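Long-range contacts in aspartate-semialdehyde dehydrogenase 2 (Vibrio cholerae, PDB 2R00), which catalyses the NADPH-dependent reductive dephosphorylation of L-aspartyl-4-phosphate to L-aspartate-semialdehyde, a step on the way to lysine, threonine and methionine: residues N5-G10 against F34-E39; Y103-V108 against R123-N128. One frame throughout, in Å; residues are numbered along the deposited sequence.

Contact 1: N5-G10 against F34-E39; sequences NVAIFG and FLLASE
F34 and L36 supply all the backbone atoms of strand 34-37 that bond to N5-G10, in the alternation of parallel strands. F34 N gives its hydrogen to V6 O at 2.7 Å, and F34 O accepts from I8 N. L36 N then reaches I8 O at 2.8 Å, and L36 O takes G10 N at 2.9 Å. This last bond is the most bent (147° at the hydrogen), its donor 33° out of the carbonyl plane, where N5-G10 leaves strand 4-9. On one face the small A7 lets L36 CD1 come to 3.9 Å from its CB. F9, with CG anti to the backbone N (chi1 180°), crosses L36 at about a right angle and sets CD1 3.8 Å from L36 CB; F71 and W81 also meet its ring. F34 turns a ring edge to N5 CB. On the other face I8 CD1 lies 3.9 Å from L35 CD2, the two side chains side by side against L20 of helix 14-25, where branched aliphatic chains suit a buried face. G10, with positive phi, adopts a backbone shape in which a CB would press on the preceding carbonyl. Strand 4-9, helix 14-25 and strand 30-37 form the beta-alpha-beta unit of a Rossmann nucleotide-binding fold.

Contact 2: Y103-V108 against R123-N128; sequences YDIPLV and RNIIAN
I105, R123 and A127 lose the most surface where Y103-V108 runs beside R123-N128, and I105 touches both of the others. Its two branches divide the work. CG2, anti to the backbone N, drops onto the backbone of the strand, 3.5 Å from I125 O, and also reaches A127 CB. CG1 carries CD1 the other way, toward R123, where CD1 sits 3.8 Å above one face of the guanidinium, displaced toward its rim. A beta-branched aliphatic residue suits this place because it can cover peptide and side chain at once.

R123 has a chain bent at chi2 and chi3. Its flat group meets D104 at the edge: NE donates to D104 OD2 at 3.2 Å, a salt bridge with a moderately bent hydrogen bond (143°). OD2 lies in the guanidinium plane, whereas NE stands above the carboxylate plane; the two planes are 39° apart. A water donates to D104 OD1 at 2.6 Å and weakly accepts from R123 NH2, adding a second link.

A127 forms the backbone join. Its N donates to P106 O at 2.9 Å, almost straight, and its O accepts from V108 N at 3.2 Å, making a single bridge with L107. The small methyl leaves L107 CD1 close by, 3.9 Å from A127 CB. P106 has no N-H to give, but its carbonyl still accepts, while its ring crosses I126. V108 meets I126 through their CG2 methyls, and helix 316-335 touches both side chains through I327.

The contact thus passes from a partly exposed, water-linked ion pair to buried apolar chains whose peptide groups bond each other. Hydrogen bonding between the backbones satisfies A127 N and V108 N in a buried setting, while the charges stay at the partly exposed end.

Contact 1 closes before contact 2 opens, so they stand in series along the chain, with centres 20 Å apart and nearest atoms about 11 Å apart. They do not touch but share one mixed sheet, whose order runs 45-48, 51-57, 30-37, 4-9, 68-71, 91-94, 125-127. Contact 1 pairs the neighbouring strands 30-37 and 4-9 inside it; contact 2 lays a loop against one of its two outer strands, 125-127. Both lie near predicted binding residues: A37 beside T12 and S41 (NADP(+)), L107 beside R100 (phosphate). Beyond strand 125-127 the chain continues to C131, which forms the acyl-thioester intermediate, so the sheet that carries contact 1 also leads into the catalytic cysteine.

Contact 1: N5-G10 against F34-E39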
# COMPACT_ATOMS: atom_id res chain seq x y z
N ASN A 5 33.59 23.81 12.82
CA ASN A 5 33.13 24.58 11.69
C ASN A 5 32.39 23.67 10.71
O ASN A 5 32.88 22.58 10.35
CB ASN A 5 34.29 25.30 11.01
CG ASN A 5 34.88 26.41 11.86
OD1 ASN A 5 34.18 27.05 12.66
ND2 ASN A 5 36.18 26.65 11.70
N VAL A 6 31.21 24.12 10.29
CA VAL A 6 30.29 23.33 9.49
C VAL A 6 29.76 24.12 8.30
O VAL A 6 29.37 25.29 8.43
CB VAL A 6 29.10 22.82 10.35
CG1 VAL A 6 28.16 21.95 9.52
CG2 VAL A 6 29.62 22.04 11.57
N ALA A 7 29.75 23.48 7.14
CA ALA A 7 29.16 24.03 5.93
C ALA A 7 27.90 23.27 5.56
O ALA A 7 27.82 22.04 5.75
CB ALA A 7 30.15 23.98 4.76
N ILE A 8 26.92 24.00 5.04
CA ILE A 8 25.77 23.39 4.38
C ILE A 8 25.81 23.83 2.93
O ILE A 8 25.79 25.03 2.64
CB ILE A 8 24.43 23.80 5.02
CG1 ILE A 8 24.34 23.31 6.47
CG2 ILE A 8 23.24 23.25 4.20
CD1 ILE A 8 23.19 23.94 7.27
N PHE A 9 25.89 22.86 2.01
CA PHE A 9 25.87 23.15 0.58
C PHE A 9 24.49 22.83 0.01
O PHE A 9 24.00 21.71 0.16
CB PHE A 9 26.98 22.38 -0.16
CG PHE A 9 27.03 22.62 -1.65
CD1 PHE A 9 26.70 23.87 -2.20
CD2 PHE A 9 27.44 21.61 -2.51
CE1 PHE A 9 26.76 24.09 -3.58
CE2 PHE A 9 27.52 21.81 -3.89
CZ PHE A 9 27.17 23.05 -4.43
N GLY A 10 23.89 23.81 -0.65
CA GLY A 10 22.49 23.74 -1.03
C GLY A 10 21.64 24.38 0.05
O GLY A 10 20.52 23.96 0.31
N PHE A 34 28.82 27.89 7.76
CA PHE A 34 28.90 28.46 6.41
C PHE A 34 27.77 27.93 5.54
O PHE A 34 27.45 26.73 5.56
CB PHE A 34 30.27 28.17 5.76
CG PHE A 34 31.44 28.69 6.55
CD1 PHE A 34 32.02 27.93 7.55
CD2 PHE A 34 31.96 29.96 6.28
CE1 PHE A 34 33.12 28.40 8.28
CE2 PHE A 34 33.05 30.44 7.01
CZ PHE A 34 33.63 29.66 8.01
N LEU A 35 27.15 28.82 4.78
CA LEU A 35 26.06 28.44 3.91
C LEU A 35 26.48 28.68 2.47
O LEU A 35 26.87 29.79 2.10
CB LEU A 35 24.78 29.21 4.25
CG LEU A 35 24.28 29.06 5.70
CD1 LEU A 35 23.07 29.96 5.96
CD2 LEU A 35 23.97 27.60 6.04
N LEU A 36 26.43 27.62 1.67
CA LEU A 36 26.90 27.65 0.29
C LEU A 36 25.78 27.35 -0.69
O LEU A 36 24.89 26.55 -0.40
CB LEU A 36 28.06 26.65 0.09
CG LEU A 36 29.18 26.72 1.13
CD1 LEU A 36 30.06 25.48 1.11
CD2 LEU A 36 29.99 27.99 0.94
N ALA A 37 25.83 28.02 -1.83
CA ALA A 37 24.91 27.77 -2.94
C ALA A 37 25.54 28.28 -4.23
O ALA A 37 26.74 28.59 -4.26
CB ALA A 37 23.57 28.45 -2.68
N SER A 38 24.75 28.36 -5.30
CA SER A 38 25.21 28.95 -6.55
C SER A 38 25.26 30.47 -6.42
O SER A 38 24.84 31.03 -5.39
CB SER A 38 24.31 28.53 -7.72
OG SER A 38 23.17 29.38 -7.82
N GLU A 39 25.76 31.14 -7.45
CA GLU A 39 25.90 32.59 -7.45
C GLU A 39 24.57 33.32 -7.34
O GLU A 39 24.52 34.43 -6.81
CB GLU A 39 26.64 33.04 -8.71
CG GLU A 39 27.36 34.38 -8.56
CD GLU A 39 28.16 34.77 -9.79
OE1 GLU A 39 28.45 33.90 -10.64
OE2 GLU A 39 28.52 35.97 -9.90

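Contact 2: Y103-V108 against R123-N128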
# COMPACT_ATOMS: atom_id res chain seq x y z
N TYR A 103 31.36 1.32 -3.23
CA TYR A 103 31.83 0.24 -2.37
C TYR A 103 32.60 0.75 -1.15
O TYR A 103 32.44 0.23 -0.05
CB TYR A 103 32.71 -0.71 -3.18
CG TYR A 103 33.30 -1.87 -2.39
CD1 TYR A 103 32.49 -2.90 -1.93
CD2 TYR A 103 34.67 -1.93 -2.14
CE1 TYR A 103 33.03 -3.97 -1.22
CE2 TYR A 103 35.22 -3.00 -1.43
CZ TYR A 103 34.39 -4.01 -0.98
OH TYR A 103 34.92 -5.07 -0.28
N ASP A 104 33.42 1.77 -1.37
CA ASP A 104 34.31 2.31 -0.36
C ASP A 104 33.71 3.40 0.54
O ASP A 104 34.39 3.92 1.43
CB ASP A 104 35.59 2.82 -1.04
CG ASP A 104 35.31 3.74 -2.27
OD1 ASP A 104 34.22 3.67 -2.91
OD2 ASP A 104 36.23 4.51 -2.61
N ILE A 105 32.44 3.73 0.32
CA ILE A 105 31.80 4.84 1.05
C ILE A 105 30.68 4.28 1.92
O ILE A 105 29.79 3.59 1.40
CB ILE A 105 31.30 5.94 0.07
CG1 ILE A 105 32.50 6.60 -0.63
CG2 ILE A 105 30.40 6.98 0.82
CD1 ILE A 105 32.17 7.66 -1.70
N PRO A 106 30.72 4.56 3.24
CA PRO A 106 29.67 4.08 4.13
C PRO A 106 28.32 4.75 3.88
O PRO A 106 28.27 5.95 3.60
CB PRO A 106 30.19 4.47 5.53
CG PRO A 106 31.06 5.66 5.28
CD PRO A 106 31.74 5.35 3.97
N LEU A 107 27.25 3.97 3.99
CA LEU A 107 25.88 4.47 3.87
C LEU A 107 25.19 4.27 5.21
O LEU A 107 24.94 3.14 5.61
CB LEU A 107 25.13 3.69 2.78
CG LEU A 107 23.63 3.95 2.56
CD1 LEU A 107 23.44 5.38 2.02
CD2 LEU A 107 23.02 2.92 1.60
N VAL A 108 24.87 5.36 5.91
CA VAL A 108 24.64 5.27 7.35
C VAL A 108 23.26 5.69 7.85
O VAL A 108 22.79 6.78 7.53
CB VAL A 108 25.76 6.03 8.14
CG1 VAL A 108 25.48 6.01 9.63
CG2 VAL A 108 27.14 5.44 7.82
N ARG A 123 37.39 8.04 1.93
CA ARG A 123 37.17 9.06 0.90
C ARG A 123 36.79 10.42 1.49
O ARG A 123 36.57 11.39 0.74
CB ARG A 123 36.06 8.61 -0.06
CG ARG A 123 36.48 7.51 -1.04
CD ARG A 123 36.72 8.08 -2.46
NE ARG A 123 35.72 7.60 -3.45
CZ ARG A 123 35.08 8.37 -4.33
NH1 ARG A 123 35.30 9.67 -4.37
NH2 ARG A 123 34.20 7.84 -5.19
N ASN A 124 36.68 10.50 2.82
CA ASN A 124 36.16 11.70 3.50
C ASN A 124 34.71 11.99 3.10
O ASN A 124 34.28 13.15 3.04
CB ASN A 124 37.06 12.92 3.30
CG ASN A 124 38.32 12.88 4.17
OD1 ASN A 124 38.47 12.03 5.05
ND2 ASN A 124 39.25 13.80 3.90
N ILE A 125 33.97 10.92 2.81
CA ILE A 125 32.55 11.04 2.49
C ILE A 125 31.77 9.94 3.20
O ILE A 125 32.23 8.79 3.26
CB ILE A 125 32.28 10.97 0.95
CG1 ILE A 125 33.10 12.01 0.18
CG2 ILE A 125 30.79 11.20 0.66
CD1 ILE A 125 33.23 11.69 -1.30
N ILE A 126 30.62 10.33 3.76
CA ILE A 126 29.61 9.40 4.28
C ILE A 126 28.31 9.72 3.53
O ILE A 126 27.96 10.88 3.38
CB ILE A 126 29.36 9.62 5.81
CG1 ILE A 126 30.67 9.53 6.61
CG2 ILE A 126 28.34 8.62 6.34
CD1 ILE A 126 30.60 10.16 8.01
N ALA A 127 27.60 8.70 3.08
CA ALA A 127 26.37 8.89 2.29
C ALA A 127 25.15 8.79 3.18
O ALA A 127 25.07 7.89 4.02
CB ALA A 127 26.31 7.86 1.18
N ASN A 128 24.22 9.73 3.01
CA ASN A 128 22.93 9.75 3.72
C ASN A 128 21.97 8.96 2.85
O ASN A 128 21.89 9.23 1.66
CB ASN A 128 22.44 11.21 3.86
CG ASN A 128 21.44 11.43 5.01
OD1 ASN A 128 20.38 12.06 4.83
ND2 ASN A 128 21.79 10.96 6.19
O HOH W 1 34.05 4.51 -5.41